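Gamma-glutamyltranspeptidase (Streptomyces lincolnensis, PDB 6J3A) probably transfers or hydrolyses gamma-glutamyl groups or related substrates, as an LmbA-like member of the gamma-glutamyltranspeptidase family. Local coordinates at residues Ala107-Phe112 / Ala248-Trp253; Trp115-Arg120 / Ala211-Trp216; Ala222-Arg227 / Pro447-Leu452; Thr437-Trp442 / Gly457-Met462. All blocks are in the same frame, centred on the assembly; numbering follows the deposited sequence.

Interaction 1. Residues Ala107-Phe112 / Ala248-Trp253; sequences AVPGAF and ADLAGW
Val108, Pro109 and Gly110 meet Leu250 and Trp253 where the loop leading into helix 111-122 passes the end of the short helix 247-252, in the helical part of this Ntn-hydrolase fold. The case illustrates how a loop is seated without any hydrogen bond between the two segments. The apolar contacts centre on Val108. Its CG1, anti to the backbone N (chi1 174°), lies between helix and indole, 3.8 Å from Leu250 CD2 and 4.0 Å from Trp253 CB. The same Leu250 CD2 also reaches the proline ring, 3.9 Å from Pro109 CD, while Val108 CG2 rests against Asp249 CB. Polar groups are satisfied outside the pair: Asp249 OD1 accepts from Ala83 N, and its OD2 from Thr246 N just before the helix. Trp253 O is held by Arg217 NH2. The last kind of contact is indole against main chain. Trp253 CZ3 comes within 3.9 Å of Pro109 O, and the far end of the six-membered ring sits obliquely against Gly110. A CB at that glycine would fall only 3.1 Å from Trp253 CH2, and even now Trp253 CH2 stands just 3.3 Å from Gly110 CA.

Interaction 2. Residues Trp115-Arg120 / Ala211-Trp216; sequences WMLLLR and AAREVW
Met116 and Arg213 lie alongside each other, pointing opposite ways, between two helices that run almost exactly antiparallel (175°), their axes 10.3 Å apart. Met116 CB lies 3.6 Å from Arg213 CG, so the aliphatic base of the arginine serves as an apolar surface. The methionine then bends at chi2, which sets SD 4.4 Å from Ala212 CB; a further bend at chi3 carries CE alone. Arg213 instead brings its end closer. A bend at chi3 (72°) sets NE out of line with the straight lower chain, and the guanidinium beyond receives Leu117 over one face, CD2 standing 3.9 Å above the plane and displaced toward the rim. Arg120 crosses Arg213 at about a right angle, the two guanidinium planes 79° apart. Arg213 NH1 therefore sits over a face of Arg120, whereas Arg120 NH1 approaches the edge of Arg213. The separation of these two NH1 atoms, 3.6 Å, would be costly on its own, but Glu210 probably offsets the repulsion by taking Arg120 NH1 on OE1 and Arg213 NH1 on OE2. Asp113 OD1 pairs with Arg213 NE. Trp115 and Met116 pack on helix 36-50, and Ala212 rests against helix 186-200; these two helices flank the antiparallel pair in the helical part of the Ntn-hydrolase fold.

Interaction 3. Residues Ala222-Arg227 / Pro447-Leu452; sequences AEALVR and PVVPEL
Ala224 presses its CB into a pocket made by three side chains of 447-452: Glu451 CG at 3.4 Å, Val449 CG1 at 3.7 Å and Leu452 CG at 3.9 Å. Beside it, Leu225 crosses Val449 and Leu452 at about a right angle, its CG 4.0 Å from Leu452 CD1. At the exposed border Arg227 NH1 forms a salt bridge with Glu451 OE2 of 2.6 Å; the carboxylate comes to the edge of the guanidinium, the two planes 37° apart. The other oxygen, Glu451 OE1, accepts from a water at 2.7 Å, which also donates to Ala224 O at 2.8 Å. In the glutamate, chi1 (49°) puts CG between the backbone N and the carbonyl carbon, beside Ala224 CB, and the bend at chi2 turns CD. An alanine in place of Glu451 would probably leave Arg227 NH1 without its carboxylate and the water without one acceptor, and open a gap beside Ala224 CB. Further out, Glu223 O lies over the centre of the Arg227 guanidinium. Leu452 N bonds to Val449 O at 2.9 Å, closing a type I beta turn with Pro450 and Glu451 at its corners, in the short, weakly bonded hairpin of strands 448-449 and 454-455.

Interaction 4. Residues Thr437-Trp442 / Gly457-Met462; sequences TPSGGW and GTRLQM
Gly441 and Gly457 bring the two loops closest together, their CA atoms 4.0 Å apart. Gly440 and Gly441 both have positive phi (78° and 74°), and a CB on Gly440 would point toward the partner segment, 3.4 Å from Arg459 NH2. After Gly457 the second segment winds into a 3-10 turn, 459-462. A water joins Gly441 N, from which it accepts at 3.0 Å, to Thr458 OG1 at 3.1 Å, and lies over one face of the Trp442 indole, offset toward the rim. The first segment lies in the loop that follows strand 433-436, in the Ntn-hydrolase fold of the family; the pair is buried, near the chain's centre. Arg459, bent at chi2 and chi3, donates from NH2 to Ser439 OG, 2.7 Å and 141° at the hydrogen, with the oxygen near the guanidinium plane. Its NE pairs with Glu60 OE2. A leucine in place of Arg459 would probably leave Glu60 without this charge partner and Ser439 OG without this donor. Ser439 OG also bonds OG1 of Thr421, which by position and family is probably the N-terminal nucleophile. Trp442 crosses Arg459 at about a right angle, CZ3 4.1 Å from Arg459 NH2.

Interactions 1 and 2 share helix 111-122, with centres 12 Å apart, and are joined by the stack of Phe112 on Trp216; interaction 2 is nested within the loop that interaction 1 closes. Interaction 3, on helix 220-229, follows interaction 2 in the chain and alternates with interaction 1, which it touches through Leu250 on Ala222 and Val226, their centres 13 Å apart. Interactions 1, 2 and 3 lie on one side of the chain's centre. Interaction 4 is the most central; its centre is 13 Å from that of interaction 1, and Leu460 touches Ala107. The run 437-462 contains segment 447-452 and so ties the helical flank to the interior, near the probable nucleophile Thr421.

Interaction 1. Residues Ala107-Phe112 / Ala248-Trp253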
loop_
_atom_site.group_PDB
_atom_site.type_symbol
_atom_site.label_atom_id
_atom_site.label_comp_id
_atom_site.label_asym_id
_atom_site.label_seq_id
_atom_site.Cartn_x
_atom_site.Cartn_y
_atom_site.Cartn_z
ATOM N N ALA A 107 17.744 -29.935 5.260
ATOM C CA ALA A 107 18.177 -29.826 6.653
ATOM C C ALA A 107 16.974 -30.163 7.520
ATOM O O ALA A 107 15.857 -30.228 7.011
ATOM C CB ALA A 107 18.678 -28.426 6.947
ATOM N N VAL A 108 17.186 -30.371 8.818
ATOM C CA VAL A 108 16.065 -30.591 9.748
ATOM C C VAL A 108 15.172 -29.344 9.653
ATOM O O VAL A 108 15.681 -28.238 9.738
ATOM C CB VAL A 108 16.530 -30.778 11.218
ATOM C CG1 VAL A 108 15.340 -30.858 12.171
ATOM C CG2 VAL A 108 17.385 -32.025 11.380
ATOM N N PRO A 109 13.854 -29.508 9.437
ATOM C CA PRO A 109 13.011 -28.301 9.359
ATOM C C PRO A 109 13.031 -27.476 10.640
ATOM O O PRO A 109 12.777 -28.016 11.715
ATOM C CB PRO A 109 11.617 -28.859 9.092
ATOM C CG PRO A 109 11.869 -30.148 8.385
ATOM C CD PRO A 109 13.146 -30.703 8.950
ATOM N N GLY A 110 13.353 -26.192 10.520
ATOM C CA GLY A 110 13.564 -25.326 11.685
ATOM C C GLY A 110 12.561 -24.211 11.918
ATOM O O GLY A 110 12.424 -23.710 13.042
ATOM N N ALA A 111 11.854 -23.816 10.865
ATOM C CA ALA A 111 10.925 -22.699 10.934
ATOM C C ALA A 111 9.774 -22.921 11.909
ATOM O O ALA A 111 9.454 -22.041 12.695
ATOM C CB ALA A 111 10.381 -22.395 9.549
ATOM N N PHE A 112 9.152 -24.089 11.858
ATOM C CA PHE A 112 7.981 -24.320 12.681
ATOM C C PHE A 112 8.267 -24.127 14.165
ATOM O O PHE A 112 7.572 -23.367 14.838
ATOM C CB PHE A 112 7.383 -25.699 12.472
ATOM C CG PHE A 112 6.131 -25.911 13.271
ATOM C CD1 PHE A 112 4.918 -25.434 12.813
ATOM C CD2 PHE A 112 6.177 -26.536 14.509
ATOM C CE1 PHE A 112 3.763 -25.603 13.565
ATOM C CE2 PHE A 112 5.029 -26.714 15.264
ATOM C CZ PHE A 112 3.820 -26.240 14.793
ATOM N N ALA A 248 14.735 -39.569 15.109
ATOM C CA ALA A 248 15.550 -38.953 16.171
ATOM C C ALA A 248 16.181 -37.594 15.829
ATOM O O ALA A 248 16.380 -36.783 16.737
ATOM C CB ALA A 248 16.644 -39.912 16.620
ATOM N N ASP A 249 16.538 -37.355 14.561
ATOM C CA ASP A 249 17.019 -36.020 14.146
ATOM C C ASP A 249 15.967 -34.967 14.485
ATOM O O ASP A 249 16.282 -33.899 15.027
ATOM C CB ASP A 249 17.281 -35.925 12.634
ATOM C CG ASP A 249 18.490 -36.719 12.180
ATOM O OD1 ASP A 249 19.600 -36.499 12.695
ATOM O OD2 ASP A 249 18.346 -37.550 11.267
ATOM N N LEU A 250 14.717 -35.278 14.133
ATOM C CA LEU A 250 13.582 -34.394 14.412
ATOM C C LEU A 250 13.305 -34.285 15.886
ATOM O O LEU A 250 13.175 -33.186 16.388
ATOM C CB LEU A 250 12.312 -34.864 13.704
ATOM C CG LEU A 250 12.392 -34.950 12.179
ATOM C CD1 LEU A 250 11.010 -35.259 11.633
ATOM C CD2 LEU A 250 12.936 -33.695 11.520
ATOM N N ALA A 251 13.242 -35.422 16.573
ATOM C CA ALA A 251 12.948 -35.465 18.015
ATOM C C ALA A 251 13.938 -34.643 18.874
ATOM O O ALA A 251 13.555 -34.046 19.884
ATOM C CB ALA A 251 12.887 -36.915 18.492
ATOM N N GLY A 252 15.200 -34.604 18.453
ATOM C CA GLY A 252 16.260 -33.921 19.202
ATOM C C GLY A 252 16.415 -32.419 18.990
ATOM O O GLY A 252 17.003 -31.737 19.835
ATOM N N TRP A 253 15.896 -31.896 17.878
ATOM C CA TRP A 253 16.188 -30.512 17.472
ATOM C C TRP A 253 15.124 -29.528 17.927
ATOM O O TRP A 253 13.936 -29.759 17.769
ATOM C CB TRP A 253 16.394 -30.389 15.950
ATOM C CG TRP A 253 16.865 -29.009 15.553
ATOM C CD1 TRP A 253 18.154 -28.583 15.429
ATOM C CD2 TRP A 253 16.042 -27.872 15.279
ATOM N NE1 TRP A 253 18.186 -27.253 15.082
ATOM C CE2 TRP A 253 16.902 -26.791 14.987
ATOM C CE3 TRP A 253 14.658 -27.664 15.249
ATOM C CZ2 TRP A 253 16.424 -25.520 14.662
ATOM C CZ3 TRP A 253 14.183 -26.404 14.937
ATOM C CH2 TRP A 253 15.066 -25.344 14.645
#

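Interaction 2. Residues Trp115-Arg120 / Ala211-Trp216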
loop_
_atom_site.group_PDB
_atom_site.type_symbol
_atom_site.label_atom_id
_atom_site.label_comp_id
_atom_site.label_asym_id
_atom_site.label_seq_id
_atom_site.Cartn_x
_atom_site.Cartn_y
_atom_site.Cartn_z
ATOM N N TRP A 115 8.820 -20.428 15.160
ATOM C CA TRP A 115 7.589 -19.636 15.299
ATOM C C TRP A 115 6.797 -20.034 16.546
ATOM O O TRP A 115 6.111 -19.198 17.145
ATOM C CB TRP A 115 6.699 -19.776 14.054
ATOM C CG TRP A 115 7.276 -19.162 12.808
ATOM C CD1 TRP A 115 7.560 -19.798 11.628
ATOM C CD2 TRP A 115 7.633 -17.789 12.617
ATOM N NE1 TRP A 115 8.073 -18.903 10.714
ATOM C CE2 TRP A 115 8.131 -17.665 11.298
ATOM C CE3 TRP A 115 7.578 -16.651 13.429
ATOM C CZ2 TRP A 115 8.566 -16.454 10.777
ATOM C CZ3 TRP A 115 8.012 -15.440 12.906
ATOM C CH2 TRP A 115 8.503 -15.353 11.591
ATOM N N MET A 116 6.884 -21.306 16.923
ATOM C CA MET A 116 6.232 -21.789 18.131
ATOM C C MET A 116 6.911 -21.201 19.348
ATOM O O MET A 116 6.244 -20.820 20.296
ATOM C CB MET A 116 6.265 -23.321 18.219
ATOM C CG MET A 116 5.316 -24.061 17.292
ATOM S SD MET A 116 3.640 -23.406 17.209
ATOM C CE MET A 116 3.797 -22.360 15.764
ATOM N N LEU A 117 8.242 -21.146 19.319
ATOM C CA LEU A 117 8.997 -20.550 20.422
ATOM C C LEU A 117 8.656 -19.079 20.578
ATOM O O LEU A 117 8.409 -18.607 21.689
ATOM C CB LEU A 117 10.515 -20.691 20.230
ATOM C CG LEU A 117 11.268 -21.723 21.079
ATOM C CD1 LEU A 117 12.760 -21.510 20.903
ATOM C CD2 LEU A 117 10.944 -21.677 22.565
ATOM N N LEU A 118 8.650 -18.366 19.455
ATOM C CA LEU A 118 8.294 -16.953 19.445
ATOM C C LEU A 118 6.920 -16.724 20.066
ATOM O O LEU A 118 6.772 -15.932 20.991
ATOM C CB LEU A 118 8.337 -16.396 18.023
ATOM C CG LEU A 118 8.315 -14.862 17.941
ATOM C CD1 LEU A 118 9.578 -14.216 18.496
ATOM C CD2 LEU A 118 8.119 -14.429 16.503
ATOM N N LEU A 119 5.932 -17.444 19.565
ATOM C CA LEU A 119 4.584 -17.363 20.097
ATOM C C LEU A 119 4.540 -17.666 21.600
ATOM O O LEU A 119 3.895 -16.960 22.356
ATOM C CB LEU A 119 3.647 -18.309 19.331
ATOM C CG LEU A 119 2.133 -18.079 19.443
ATOM C CD1 LEU A 119 1.733 -16.677 19.006
ATOM C CD2 LEU A 119 1.370 -19.101 18.616
ATOM N N ARG A 120 5.259 -18.689 22.031
ATOM C CA ARG A 120 5.204 -19.132 23.421
ATOM C C ARG A 120 5.840 -18.133 24.383
ATOM O O ARG A 120 5.283 -17.857 25.451
ATOM C CB ARG A 120 5.890 -20.488 23.566
ATOM C CG ARG A 120 5.706 -21.135 24.934
ATOM C CD ARG A 120 6.712 -22.236 25.184
ATOM N NE ARG A 120 8.085 -21.728 25.176
ATOM C CZ ARG A 120 9.166 -22.409 25.551
ATOM N NH1 ARG A 120 9.079 -23.664 25.985
ATOM N NH2 ARG A 120 10.357 -21.819 25.494
ATOM N N ALA A 211 2.769 -28.475 23.149
ATOM C CA ALA A 211 2.208 -29.721 22.583
ATOM C C ALA A 211 2.300 -29.752 21.061
ATOM O O ALA A 211 2.603 -30.791 20.480
ATOM C CB ALA A 211 0.767 -29.910 23.014
ATOM N N ALA A 212 2.038 -28.610 20.427
ATOM C CA ALA A 212 2.207 -28.452 18.977
ATOM C C ALA A 212 3.654 -28.641 18.516
ATOM O O ALA A 212 3.900 -29.163 17.427
ATOM C CB ALA A 212 1.702 -27.092 18.537
ATOM N N ARG A 213 4.606 -28.199 19.332
ATOM C CA ARG A 213 6.018 -28.410 19.030
ATOM C C ARG A 213 6.326 -29.904 18.946
ATOM O O ARG A 213 7.068 -30.335 18.072
ATOM C CB ARG A 213 6.910 -27.762 20.081
ATOM C CG ARG A 213 6.782 -26.254 20.174
ATOM C CD ARG A 213 7.673 -25.731 21.279
ATOM N NE ARG A 213 9.080 -25.811 20.905
ATOM C CZ ARG A 213 10.105 -25.700 21.745
ATOM N NH1 ARG A 213 9.910 -25.509 23.051
ATOM N NH2 ARG A 213 11.346 -25.788 21.279
ATOM N N GLU A 214 5.727 -30.674 19.850
ATOM C CA GLU A 214 5.898 -32.123 19.893
ATOM C C GLU A 214 5.164 -32.877 18.790
ATOM O O GLU A 214 5.620 -33.944 18.368
ATOM C CB GLU A 214 5.478 -32.660 21.259
ATOM C CG GLU A 214 6.370 -32.175 22.396
ATOM C CD GLU A 214 7.841 -32.556 22.229
ATOM O OE1 GLU A 214 8.702 -31.762 22.670
ATOM O OE2 GLU A 214 8.138 -33.635 21.655
ATOM N N VAL A 215 4.037 -32.341 18.334
ATOM C CA VAL A 215 3.337 -32.895 17.173
ATOM C C VAL A 215 4.190 -32.768 15.904
ATOM O O VAL A 215 4.269 -33.709 15.113
ATOM C CB VAL A 215 1.961 -32.234 16.984
ATOM C CG1 VAL A 215 1.325 -32.634 15.659
ATOM C CG2 VAL A 215 1.045 -32.636 18.132
ATOM N N TRP A 216 4.823 -31.615 15.721
ATOM C CA TRP A 216 5.771 -31.434 14.625
ATOM C C TRP A 216 6.980 -32.360 14.770
ATOM O O TRP A 216 7.474 -32.912 13.786
ATOM C CB TRP A 216 6.257 -29.981 14.537
ATOM C CG TRP A 216 7.155 -29.775 13.352
ATOM C CD1 TRP A 216 8.481 -30.088 13.269
ATOM C CD2 TRP A 216 6.784 -29.271 12.065
ATOM N NE1 TRP A 216 8.962 -29.799 12.017
ATOM C CE2 TRP A 216 7.942 -29.290 11.258
ATOM C CE3 TRP A 216 5.593 -28.789 11.519
ATOM C CZ2 TRP A 216 7.945 -28.848 9.930
ATOM C CZ3 TRP A 216 5.594 -28.351 10.192
ATOM C CH2 TRP A 216 6.769 -28.386 9.415
#

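Interaction 3. Residues Ala222-Arg227 / Pro447-Leu452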
loop_
_atom_site.group_PDB
_atom_site.type_symbol
_atom_site.label_atom_id
_atom_site.label_comp_id
_atom_site.label_asym_id
_atom_site.label_seq_id
_atom_site.Cartn_x
_atom_site.Cartn_y
_atom_site.Cartn_z
ATOM N N ALA A 222 6.051 -35.331 11.888
ATOM C CA ALA A 222 7.379 -35.952 11.870
ATOM C C ALA A 222 7.388 -37.297 11.153
ATOM O O ALA A 222 8.237 -37.542 10.297
ATOM C CB ALA A 222 7.883 -36.136 13.290
ATOM N N GLU A 223 6.448 -38.162 11.523
ATOM C CA GLU A 223 6.291 -39.468 10.878
ATOM C C GLU A 223 6.274 -39.349 9.357
ATOM O O GLU A 223 7.024 -40.036 8.668
ATOM C CB GLU A 223 5.016 -40.154 11.376
ATOM C CG GLU A 223 5.184 -40.757 12.765
ATOM C CD GLU A 223 3.877 -41.133 13.449
ATOM O OE1 GLU A 223 2.786 -41.022 12.837
ATOM O OE2 GLU A 223 3.950 -41.546 14.626
ATOM N N ALA A 224 5.436 -38.449 8.858
ATOM C CA ALA A 224 5.290 -38.221 7.418
ATOM C C ALA A 224 6.545 -37.647 6.744
ATOM O O ALA A 224 6.884 -38.011 5.614
ATOM C CB ALA A 224 4.103 -37.305 7.167
ATOM N N LEU A 225 7.209 -36.738 7.443
ATOM C CA LEU A 225 8.405 -36.086 6.934
ATOM C C LEU A 225 9.531 -37.094 6.755
ATOM O O LEU A 225 10.206 -37.104 5.719
ATOM C CB LEU A 225 8.853 -34.995 7.903
ATOM C CG LEU A 225 7.992 -33.734 7.944
ATOM C CD1 LEU A 225 8.298 -32.954 9.206
ATOM C CD2 LEU A 225 8.230 -32.854 6.730
ATOM N N VAL A 226 9.722 -37.932 7.777
ATOM C CA VAL A 226 10.725 -39.002 7.749
ATOM C C VAL A 226 10.368 -40.006 6.651
ATOM O O VAL A 226 11.195 -40.319 5.794
ATOM C CB VAL A 226 10.846 -39.712 9.119
ATOM C CG1 VAL A 226 11.830 -40.877 9.065
ATOM C CG2 VAL A 226 11.327 -38.736 10.183
ATOM N N ARG A 227 9.128 -40.478 6.679
ATOM C CA ARG A 227 8.611 -41.383 5.649
ATOM C C ARG A 227 8.895 -40.872 4.221
ATOM O O ARG A 227 9.305 -41.642 3.368
ATOM C CB ARG A 227 7.114 -41.638 5.869
ATOM C CG ARG A 227 6.533 -42.817 5.096
ATOM C CD ARG A 227 5.029 -42.977 5.321
ATOM N NE ARG A 227 4.679 -43.113 6.747
ATOM C CZ ARG A 227 3.853 -42.324 7.453
ATOM N NH1 ARG A 227 3.205 -41.293 6.907
ATOM N NH2 ARG A 227 3.656 -42.582 8.744
ATOM N N PRO A 447 9.465 -33.243 -3.648
ATOM C CA PRO A 447 8.093 -33.707 -3.753
ATOM C C PRO A 447 7.310 -33.381 -2.478
ATOM O O PRO A 447 7.861 -33.435 -1.376
ATOM C CB PRO A 447 8.256 -35.225 -3.894
ATOM C CG PRO A 447 9.506 -35.524 -3.132
ATOM C CD PRO A 447 10.407 -34.361 -3.449
ATOM N N VAL A 448 6.041 -33.045 -2.645
ATOM C CA VAL A 448 5.141 -32.859 -1.524
ATOM C C VAL A 448 5.067 -34.108 -0.649
ATOM O O VAL A 448 4.910 -35.222 -1.138
ATOM C CB VAL A 448 3.723 -32.482 -2.012
ATOM C CG1 VAL A 448 2.676 -32.612 -0.901
ATOM C CG2 VAL A 448 3.731 -31.058 -2.553
ATOM N N VAL A 449 5.178 -33.894 0.652
ATOM C CA VAL A 449 4.860 -34.917 1.640
ATOM C C VAL A 449 3.338 -35.116 1.606
ATOM O O VAL A 449 2.593 -34.272 2.114
ATOM C CB VAL A 449 5.320 -34.513 3.059
ATOM C CG1 VAL A 449 5.046 -35.640 4.054
ATOM C CG2 VAL A 449 6.800 -34.114 3.082
ATOM N N PRO A 450 2.874 -36.237 1.009
ATOM C CA PRO A 450 1.468 -36.325 0.587
ATOM C C PRO A 450 0.451 -36.082 1.709
ATOM O O PRO A 450 -0.534 -35.373 1.478
ATOM C CB PRO A 450 1.342 -37.739 -0.013
ATOM C CG PRO A 450 2.510 -38.505 0.487
ATOM C CD PRO A 450 3.582 -37.525 0.871
ATOM N N GLU A 451 0.712 -36.598 2.911
ATOM C CA GLU A 451 -0.252 -36.443 4.021
ATOM C C GLU A 451 -0.185 -35.075 4.719
ATOM O O GLU A 451 -1.027 -34.778 5.582
ATOM C CB GLU A 451 -0.191 -37.600 5.043
ATOM C CG GLU A 451 1.173 -38.005 5.580
ATOM C CD GLU A 451 1.859 -39.079 4.737
ATOM O OE1 GLU A 451 2.527 -38.709 3.747
ATOM O OE2 GLU A 451 1.742 -40.283 5.067
ATOM N N LEU A 452 0.784 -34.242 4.323
ATOM C CA LEU A 452 0.933 -32.886 4.876
ATOM C C LEU A 452 0.586 -31.733 3.927
ATOM O O LEU A 452 0.040 -30.713 4.361
ATOM C CB LEU A 452 2.347 -32.697 5.404
ATOM C CG LEU A 452 2.782 -33.688 6.477
ATOM C CD1 LEU A 452 4.181 -33.297 6.925
ATOM C CD2 LEU A 452 1.826 -33.784 7.673
HETATM O O HOH W 1 5.153 -39.464 4.036
#

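Interaction 4. Residues Thr437-Trp442 / Gly457-Met462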
loop_
_atom_site.group_PDB
_atom_site.type_symbol
_atom_site.label_atom_id
_atom_site.label_comp_id
_atom_site.label_asym_id
_atom_site.label_seq_id
_atom_site.Cartn_x
_atom_site.Cartn_y
_atom_site.Cartn_z
ATOM N N THR A 437 13.220 -13.556 8.136
ATOM C CA THR A 437 13.463 -13.904 6.745
ATOM C C THR A 437 13.157 -15.387 6.574
ATOM O O THR A 437 14.069 -16.194 6.576
ATOM C CB THR A 437 14.927 -13.573 6.378
ATOM O OG1 THR A 437 15.157 -12.174 6.573
ATOM C CG2 THR A 437 15.251 -13.904 4.933
ATOM N N PRO A 438 11.863 -15.762 6.463
ATOM C CA PRO A 438 11.544 -17.176 6.285
ATOM C C PRO A 438 11.701 -17.656 4.846
ATOM O O PRO A 438 11.437 -16.913 3.905
ATOM C CB PRO A 438 10.086 -17.269 6.733
ATOM C CG PRO A 438 9.534 -15.942 6.399
ATOM C CD PRO A 438 10.639 -14.969 6.677
ATOM N N SER A 439 12.109 -18.910 4.699
ATOM C CA SER A 439 12.471 -19.461 3.406
ATOM C C SER A 439 12.486 -20.973 3.467
ATOM O O SER A 439 12.294 -21.560 4.529
ATOM C CB SER A 439 13.859 -18.954 3.015
ATOM O OG SER A 439 14.235 -19.390 1.721
ATOM N N GLY A 440 12.711 -21.589 2.310
ATOM C CA GLY A 440 12.862 -23.038 2.196
ATOM C C GLY A 440 11.549 -23.792 2.250
ATOM O O GLY A 440 10.535 -23.276 2.736
ATOM N N GLY A 441 11.575 -25.025 1.748
ATOM C CA GLY A 441 10.379 -25.856 1.665
ATOM C C GLY A 441 9.470 -25.387 0.548
ATOM O O GLY A 441 8.260 -25.575 0.611
ATOM N N TRP A 442 10.079 -24.794 -0.482
ATOM C CA TRP A 442 9.346 -24.327 -1.652
ATOM C C TRP A 442 8.959 -25.482 -2.557
ATOM O O TRP A 442 9.528 -26.579 -2.462
ATOM C CB TRP A 442 10.110 -23.244 -2.427
ATOM C CG TRP A 442 11.541 -23.520 -2.762
ATOM C CD1 TRP A 442 12.025 -24.499 -3.570
ATOM C CD2 TRP A 442 12.673 -22.763 -2.322
ATOM N NE1 TRP A 442 13.394 -24.408 -3.654
ATOM C CE2 TRP A 442 13.816 -23.355 -2.894
ATOM C CE3 TRP A 442 12.832 -21.637 -1.496
ATOM C CZ2 TRP A 442 15.108 -22.870 -2.658
ATOM C CZ3 TRP A 442 14.116 -21.151 -1.261
ATOM C CH2 TRP A 442 15.238 -21.765 -1.841
ATOM N N GLY A 457 12.777 -29.045 2.840
ATOM C CA GLY A 457 13.660 -27.976 2.392
ATOM C C GLY A 457 14.852 -28.474 1.606
ATOM O O GLY A 457 14.949 -29.658 1.302
ATOM N N THR A 458 15.748 -27.554 1.265
ATOM C CA THR A 458 16.937 -27.864 0.472
ATOM C C THR A 458 18.165 -27.039 0.884
ATOM O O THR A 458 19.009 -26.713 0.037
ATOM C CB THR A 458 16.670 -27.596 -1.018
ATOM O OG1 THR A 458 16.274 -26.229 -1.191
ATOM C CG2 THR A 458 15.583 -28.534 -1.563
ATOM N N ARG A 459 18.282 -26.716 2.174
ATOM C CA ARG A 459 19.310 -25.756 2.617
ATOM C C ARG A 459 20.708 -26.358 2.725
ATOM O O ARG A 459 21.697 -25.633 2.603
ATOM C CB ARG A 459 18.917 -25.082 3.931
ATOM C CG ARG A 459 19.648 -23.772 4.258
ATOM C CD ARG A 459 19.386 -22.639 3.277
ATOM N NE ARG A 459 17.959 -22.351 3.150
ATOM C CZ ARG A 459 17.424 -21.411 2.381
ATOM N NH1 ARG A 459 18.186 -20.625 1.630
ATOM N NH2 ARG A 459 16.102 -21.267 2.353
ATOM N N LEU A 460 20.805 -27.674 2.908
ATOM C CA LEU A 460 22.120 -28.349 2.887
ATOM C C LEU A 460 22.874 -28.171 1.572
ATOM O O LEU A 460 24.076 -28.416 1.515
ATOM C CB LEU A 460 22.001 -29.841 3.222
ATOM C CG LEU A 460 21.366 -30.159 4.577
ATOM C CD1 LEU A 460 21.301 -31.656 4.817
ATOM C CD2 LEU A 460 22.136 -29.506 5.705
ATOM N N GLN A 461 22.183 -27.720 0.528
ATOM C CA GLN A 461 22.830 -27.395 -0.741
ATOM C C GLN A 461 23.950 -26.373 -0.643
ATOM O O GLN A 461 24.808 -26.319 -1.515
ATOM C CB GLN A 461 21.801 -26.962 -1.787
ATOM C CG GLN A 461 21.372 -25.510 -1.749
ATOM C CD GLN A 461 20.390 -25.210 -2.853
ATOM O OE1 GLN A 461 20.783 -24.958 -3.998
ATOM N NE2 GLN A 461 19.103 -25.256 -2.530
ATOM N N MET A 462 23.922 -25.565 0.413
ATOM C CA MET A 462 24.889 -24.499 0.623
ATOM C C MET A 462 26.180 -24.921 1.325
ATOM O O MET A 462 27.148 -24.160 1.338
ATOM C CB MET A 462 24.206 -23.375 1.399
ATOM C CG MET A 462 22.888 -22.938 0.764
ATOM S SD MET A 462 22.360 -21.293 1.253
ATOM C CE MET A 462 21.118 -21.007 0.012
HETATM O O HOH W 2 13.217 -25.809 -0.585
#